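Local coordinates for protein botulinum neurotoxin type G (Clostridium botulinum, PDB 3MPP) that targets the toxin to host nerve cells, its receptor-binding domain attaching it to the cell surface so that the protease light chain can be delivered into the cytosol, at residues Asn2-Leu14 with Ser18-Phe32. The protein carries 4 engineered substitutions. Numbering follows the deposited sequence.
Sequences NAILSLSYRGGRL and SGYGATMNVGSDVIF
Tyr9 holds CG opposite its backbone N (chi1 -173°), and Phe32 turns CG opposite its carbonyl carbon (chi1 -69°). These torsions bring the rim of each ring over that of the other in the beta sandwich of the N-terminal receptor-binding subdomain, a lectin-like (concanavalin-clan) fold. Both residues belong to the same sheet. The planes are almost parallel, at 4°, but offset, with little overlap. Centroids lie 4.6 Å apart. Phe32 CB sits over the Tyr9 face, 3.8 Å from the ring centroid, as a CH-pi contact. Tyr9 CE2 lies over one face of the Phe32 ring, and Val30 CG1 lies above the opposite face, toward its rim.

The hairpin of strands 3-10 and 13-16 closes through a type I' turn from Arg10 to Arg13. It packs against strand 23-26, an outermost strand of the other sheet, so this part of the contact joins the two layers. Met24 is bent at chi2 and directs its thioether end to the hairpin. Its CE meets Leu7 CD2 tightly, at 3.3 Å, and also touches Leu5 CD1. Leu5 CD1 rests on Ala22 CB as well, at 3.6 Å. Met24 CG packs 3.5 Å from Leu14 O. Leu14 CD2 makes looser contacts with Val26 CG2 and the Phe32 ring.

At the other end Ile4 and Leu5 form a classic beta bulge, both facing Ile203 of strand 195-204. Ser18 lies against it, its OG near the carbonyls of Ala3 and Ile4, though the place of OG is doubtful. Asp16 OD1 accepts hydrogen bonds from the backbone N of Ser6 and Ser18, and OD2 from that of Ala22. A water also spans the two segments, 2.7 Å from Ala3 O and from Ser18 O, and lies in the plane of the Tyr20 ring at its edge.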
loop_
_atom_site.group_PDB
_atom_site.type_symbol
_atom_site.label_atom_id
_atom_site.label_comp_id
_atom_site.label_asym_id
_atom_site.label_seq_id
_atom_site.Cartn_x
_atom_site.Cartn_y
_atom_site.Cartn_z
ATOM N N ASN A 2 -15.606 -8.047 -20.111
ATOM C CA ASN A 2 -14.269 -7.870 -20.658
ATOM C C ASN A 2 -13.876 -6.397 -20.712
ATOM O O ASN A 2 -14.684 -5.544 -21.080
ATOM C CB ASN A 2 -14.192 -8.486 -22.057
ATOM C CG ASN A 2 -12.767 -8.709 -22.520
ATOM O OD1 ASN A 2 -11.818 -8.511 -21.760
ATOM N ND2 ASN A 2 -12.609 -9.130 -23.772
ATOM N N ALA A 3 -12.633 -6.101 -20.346
ATOM C CA ALA A 3 -12.158 -4.723 -20.310
ATOM C C ALA A 3 -12.264 -4.031 -21.670
ATOM O O ALA A 3 -11.702 -4.497 -22.659
ATOM C CB ALA A 3 -10.727 -4.668 -19.802
ATOM N N ILE A 4 -12.998 -2.920 -21.699
ATOM C CA ILE A 4 -13.049 -2.029 -22.855
ATOM C C ILE A 4 -11.686 -1.394 -23.111
ATOM O O ILE A 4 -11.315 -1.124 -24.254
ATOM C CB ILE A 4 -14.042 -0.880 -22.616
ATOM C CG1 ILE A 4 -15.484 -1.357 -22.770
ATOM C CG2 ILE A 4 -13.769 0.270 -23.566
ATOM C CD1 ILE A 4 -16.483 -0.238 -22.610
ATOM N N LEU A 5 -10.950 -1.144 -22.032
ATOM C CA LEU A 5 -9.668 -0.461 -22.117
ATOM C C LEU A 5 -8.849 -0.840 -20.889
ATOM O O LEU A 5 -9.380 -0.897 -19.778
ATOM C CB LEU A 5 -9.879 1.054 -22.173
ATOM C CG LEU A 5 -8.665 1.971 -21.933
ATOM C CD1 LEU A 5 -7.671 1.878 -23.083
ATOM C CD2 LEU A 5 -9.099 3.411 -21.733
ATOM N N SER A 6 -7.568 -1.124 -21.091
ATOM C CA SER A 6 -6.674 -1.424 -19.973
ATOM C C SER A 6 -5.287 -0.872 -20.264
ATOM O O SER A 6 -4.671 -1.214 -21.276
ATOM C CB SER A 6 -6.602 -2.929 -19.717
ATOM O OG SER A 6 -5.900 -3.596 -20.748
ATOM N N LEU A 7 -4.798 -0.007 -19.385
ATOM C CA LEU A 7 -3.488 0.590 -19.591
ATOM C C LEU A 7 -2.411 -0.311 -19.001
ATOM O O LEU A 7 -2.496 -0.733 -17.848
ATOM C CB LEU A 7 -3.409 1.992 -18.978
ATOM C CG LEU A 7 -4.338 3.054 -19.591
ATOM C CD1 LEU A 7 -4.039 4.458 -19.055
ATOM C CD2 LEU A 7 -4.235 3.033 -21.099
ATOM N N SER A 8 -1.405 -0.616 -19.807
ATOM C CA SER A 8 -0.239 -1.330 -19.318
ATOM C C SER A 8 1.001 -0.647 -19.849
ATOM O O SER A 8 1.020 -0.160 -20.979
ATOM C CB SER A 8 -0.257 -2.790 -19.763
ATOM O OG SER A 8 -1.413 -3.449 -19.286
ATOM N N TYR A 9 2.031 -0.600 -19.017
ATOM C CA TYR A 9 3.325 -0.086 -19.420
ATOM C C TYR A 9 4.224 -1.279 -19.726
ATOM O O TYR A 9 4.840 -1.850 -18.827
ATOM C CB TYR A 9 3.920 0.768 -18.301
ATOM C CG TYR A 9 5.187 1.482 -18.695
ATOM C CD1 TYR A 9 6.412 1.110 -18.154
ATOM C CD2 TYR A 9 5.161 2.529 -19.615
ATOM C CE1 TYR A 9 7.576 1.759 -18.514
ATOM C CE2 TYR A 9 6.320 3.185 -19.978
ATOM C CZ TYR A 9 7.523 2.794 -19.429
ATOM O OH TYR A 9 8.680 3.443 -19.790
ATOM N N ARG A 10 4.289 -1.647 -21.002
ATOM C CA ARG A 10 5.049 -2.815 -21.441
ATOM C C ARG A 10 6.284 -2.416 -22.241
ATOM O O ARG A 10 6.172 -1.784 -23.289
ATOM C CB ARG A 10 4.166 -3.722 -22.306
ATOM C CG ARG A 10 2.883 -4.194 -21.635
ATOM C CD ARG A 10 3.090 -5.490 -20.867
ATOM N NE ARG A 10 1.847 -5.975 -20.269
ATOM C CZ ARG A 10 0.874 -6.575 -20.948
ATOM N NH1 ARG A 10 0.992 -6.760 -22.256
ATOM N NH2 ARG A 10 -0.221 -6.985 -20.320
ATOM N N GLY A 11 7.461 -2.787 -21.746
ATOM C CA GLY A 11 8.698 -2.571 -22.478
ATOM C C GLY A 11 8.933 -1.159 -22.981
ATOM O O GLY A 11 9.172 -0.946 -24.169
ATOM N N GLY A 12 8.866 -0.189 -22.074
ATOM C CA GLY A 12 9.187 1.185 -22.408
ATOM C C GLY A 12 8.028 1.980 -22.968
ATOM O O GLY A 12 8.141 3.189 -23.161
ATOM N N ARG A 13 6.908 1.316 -23.227
ATOM C CA ARG A 13 5.764 2.002 -23.812
ATOM C C ARG A 13 4.451 1.756 -23.065
ATOM O O ARG A 13 4.212 0.668 -22.546
ATOM C CB ARG A 13 5.615 1.627 -25.292
ATOM C CG ARG A 13 5.407 0.142 -25.546
ATOM C CD ARG A 13 5.074 -0.128 -27.009
ATOM N NE ARG A 13 6.232 0.027 -27.887
ATOM C CZ ARG A 13 6.954 -0.985 -28.359
ATOM N NH1 ARG A 13 6.638 -2.233 -28.039
ATOM N NH2 ARG A 13 7.990 -0.753 -29.154
ATOM N N LEU A 14 3.616 2.788 -23.009
ATOM C CA LEU A 14 2.261 2.671 -22.491
ATOM C C LEU A 14 1.321 2.210 -23.603
ATOM O O LEU A 14 1.166 2.889 -24.620
ATOM C CB LEU A 14 1.784 4.019 -21.955
ATOM C CG LEU A 14 0.426 4.046 -21.249
ATOM C CD1 LEU A 14 0.455 3.211 -19.988
ATOM C CD2 LEU A 14 0.051 5.465 -20.913
ATOM N N SER A 18 -6.164 -3.939 -23.738
ATOM C CA SER A 18 -7.551 -4.305 -23.992
ATOM C C SER A 18 -7.688 -5.104 -25.285
ATOM O O SER A 18 -8.499 -6.032 -25.380
ATOM C CB SER A 18 -8.399 -3.036 -24.093
ATOM O OG SER A 18 -9.781 -3.317 -24.095
ATOM N N GLY A 19 -6.895 -4.732 -26.283
ATOM C CA GLY A 19 -7.030 -5.315 -27.603
ATOM C C GLY A 19 -8.012 -4.508 -28.426
ATOM O O GLY A 19 -8.346 -4.880 -29.551
ATOM N N TYR A 20 -8.475 -3.396 -27.860
ATOM C CA TYR A 20 -9.374 -2.497 -28.571
ATOM C C TYR A 20 -8.604 -1.374 -29.259
ATOM O O TYR A 20 -9.197 -0.483 -29.864
ATOM C CB TYR A 20 -10.450 -1.942 -27.638
ATOM C CG TYR A 20 -11.527 -2.949 -27.303
ATOM C CD1 TYR A 20 -11.316 -3.922 -26.338
ATOM C CD2 TYR A 20 -12.750 -2.936 -27.964
ATOM C CE1 TYR A 20 -12.292 -4.848 -26.029
ATOM C CE2 TYR A 20 -13.735 -3.861 -27.663
ATOM C CZ TYR A 20 -13.500 -4.815 -26.694
ATOM O OH TYR A 20 -14.474 -5.741 -26.387
ATOM N N GLY A 21 -7.279 -1.423 -29.153
ATOM C CA GLY A 21 -6.408 -0.566 -29.936
ATOM C C GLY A 21 -6.448 0.916 -29.623
ATOM O O GLY A 21 -6.178 1.750 -30.491
ATOM N N ALA A 22 -6.778 1.261 -28.385
ATOM C CA ALA A 22 -6.742 2.659 -27.988
ATOM C C ALA A 22 -5.344 3.204 -28.266
ATOM O O ALA A 22 -4.350 2.495 -28.101
ATOM C CB ALA A 22 -7.100 2.811 -26.513
ATOM N N THR A 23 -5.269 4.455 -28.707
ATOM C CA THR A 23 -3.981 5.081 -28.981
ATOM C C THR A 23 -3.598 6.015 -27.831
ATOM O O THR A 23 -4.428 6.788 -27.362
ATOM C CB THR A 23 -4.019 5.869 -30.302
ATOM O OG1 THR A 23 -4.933 6.962 -30.179
ATOM C CG2 THR A 23 -4.465 4.965 -31.457
ATOM N N MET A 24 -2.347 5.940 -27.383
ATOM C CA MET A 24 -1.906 6.694 -26.209
ATOM C C MET A 24 -1.000 7.877 -26.537
ATOM O O MET A 24 -0.004 7.735 -27.240
ATOM C CB MET A 24 -1.163 5.770 -25.232
ATOM C CG MET A 24 -1.900 4.486 -24.892
ATOM S SD MET A 24 -3.448 4.832 -24.050
ATOM C CE MET A 24 -4.364 3.339 -24.420
ATOM N N ASN A 25 -1.345 9.050 -26.020
ATOM C CA ASN A 25 -0.475 10.222 -26.114
ATOM C C ASN A 25 0.041 10.573 -24.716
ATOM O O ASN A 25 -0.752 10.751 -23.786
ATOM C CB ASN A 25 -1.229 11.403 -26.726
ATOM C CG ASN A 25 -0.300 12.454 -27.314
ATOM O OD1 ASN A 25 0.752 12.761 -26.754
ATOM N ND2 ASN A 25 -0.691 13.014 -28.456
ATOM N N VAL A 26 1.362 10.664 -24.568
ATOM C CA VAL A 26 1.986 10.867 -23.257
ATOM C C VAL A 26 2.868 12.107 -23.219
ATOM O O VAL A 26 3.801 12.242 -24.016
ATOM C CB VAL A 26 2.858 9.660 -22.861
ATOM C CG1 VAL A 26 3.433 9.849 -21.468
ATOM C CG2 VAL A 26 2.059 8.360 -22.942
ATOM N N GLY A 27 2.573 13.006 -22.281
ATOM C CA GLY A 27 3.354 14.216 -22.119
ATOM C C GLY A 27 4.755 13.896 -21.654
ATOM O O GLY A 27 5.045 12.766 -21.275
ATOM N N SER A 28 5.616 14.905 -21.651
ATOM C CA SER A 28 7.013 14.719 -21.278
ATOM C C SER A 28 7.256 14.733 -19.763
ATOM O O SER A 28 8.352 14.399 -19.318
ATOM C CB SER A 28 7.867 15.804 -21.930
ATOM O OG SER A 28 7.462 17.091 -21.497
ATOM N N ASP A 29 6.244 15.123 -18.982
ATOM C CA ASP A 29 6.399 15.242 -17.526
ATOM C C ASP A 29 5.661 14.128 -16.771
ATOM O O ASP A 29 5.200 14.327 -15.644
ATOM C CB ASP A 29 5.947 16.634 -17.039
ATOM C CG ASP A 29 6.321 16.911 -15.573
ATOM O OD1 ASP A 29 7.425 16.519 -15.131
ATOM O OD2 ASP A 29 5.501 17.536 -14.867
ATOM N N VAL A 30 5.560 12.954 -17.391
ATOM C CA VAL A 30 5.008 11.778 -16.720
ATOM C C VAL A 30 6.143 10.822 -16.350
ATOM O O VAL A 30 7.054 10.594 -17.136
ATOM C CB VAL A 30 3.981 11.024 -17.596
ATOM C CG1 VAL A 30 3.471 9.779 -16.870
ATOM C CG2 VAL A 30 2.810 11.937 -17.973
ATOM N N ILE A 31 6.096 10.282 -15.138
ATOM C CA ILE A 31 7.089 9.304 -14.709
ATOM C C ILE A 31 6.477 7.906 -14.723
ATOM O O ILE A 31 5.348 7.689 -14.283
ATOM C CB ILE A 31 7.652 9.624 -13.303
ATOM C CG1 ILE A 31 8.515 10.886 -13.337
ATOM C CG2 ILE A 31 8.512 8.470 -12.792
ATOM C CD1 ILE A 31 7.736 12.157 -13.488
ATOM N N PHE A 32 7.231 6.952 -15.240
ATOM C CA PHE A 32 6.764 5.584 -15.321
ATOM C C PHE A 32 7.735 4.702 -14.564
ATOM O O PHE A 32 8.904 5.041 -14.411
ATOM C CB PHE A 32 6.729 5.103 -16.775
ATOM C CG PHE A 32 5.667 5.756 -17.620
ATOM C CD1 PHE A 32 4.366 5.293 -17.593
ATOM C CD2 PHE A 32 5.986 6.810 -18.468
ATOM C CE1 PHE A 32 3.389 5.879 -18.375
ATOM C CE2 PHE A 32 5.020 7.398 -19.264
ATOM C CZ PHE A 32 3.717 6.935 -19.217
HETATM O O HOH W 1 -10.100 -6.576 -23.282
#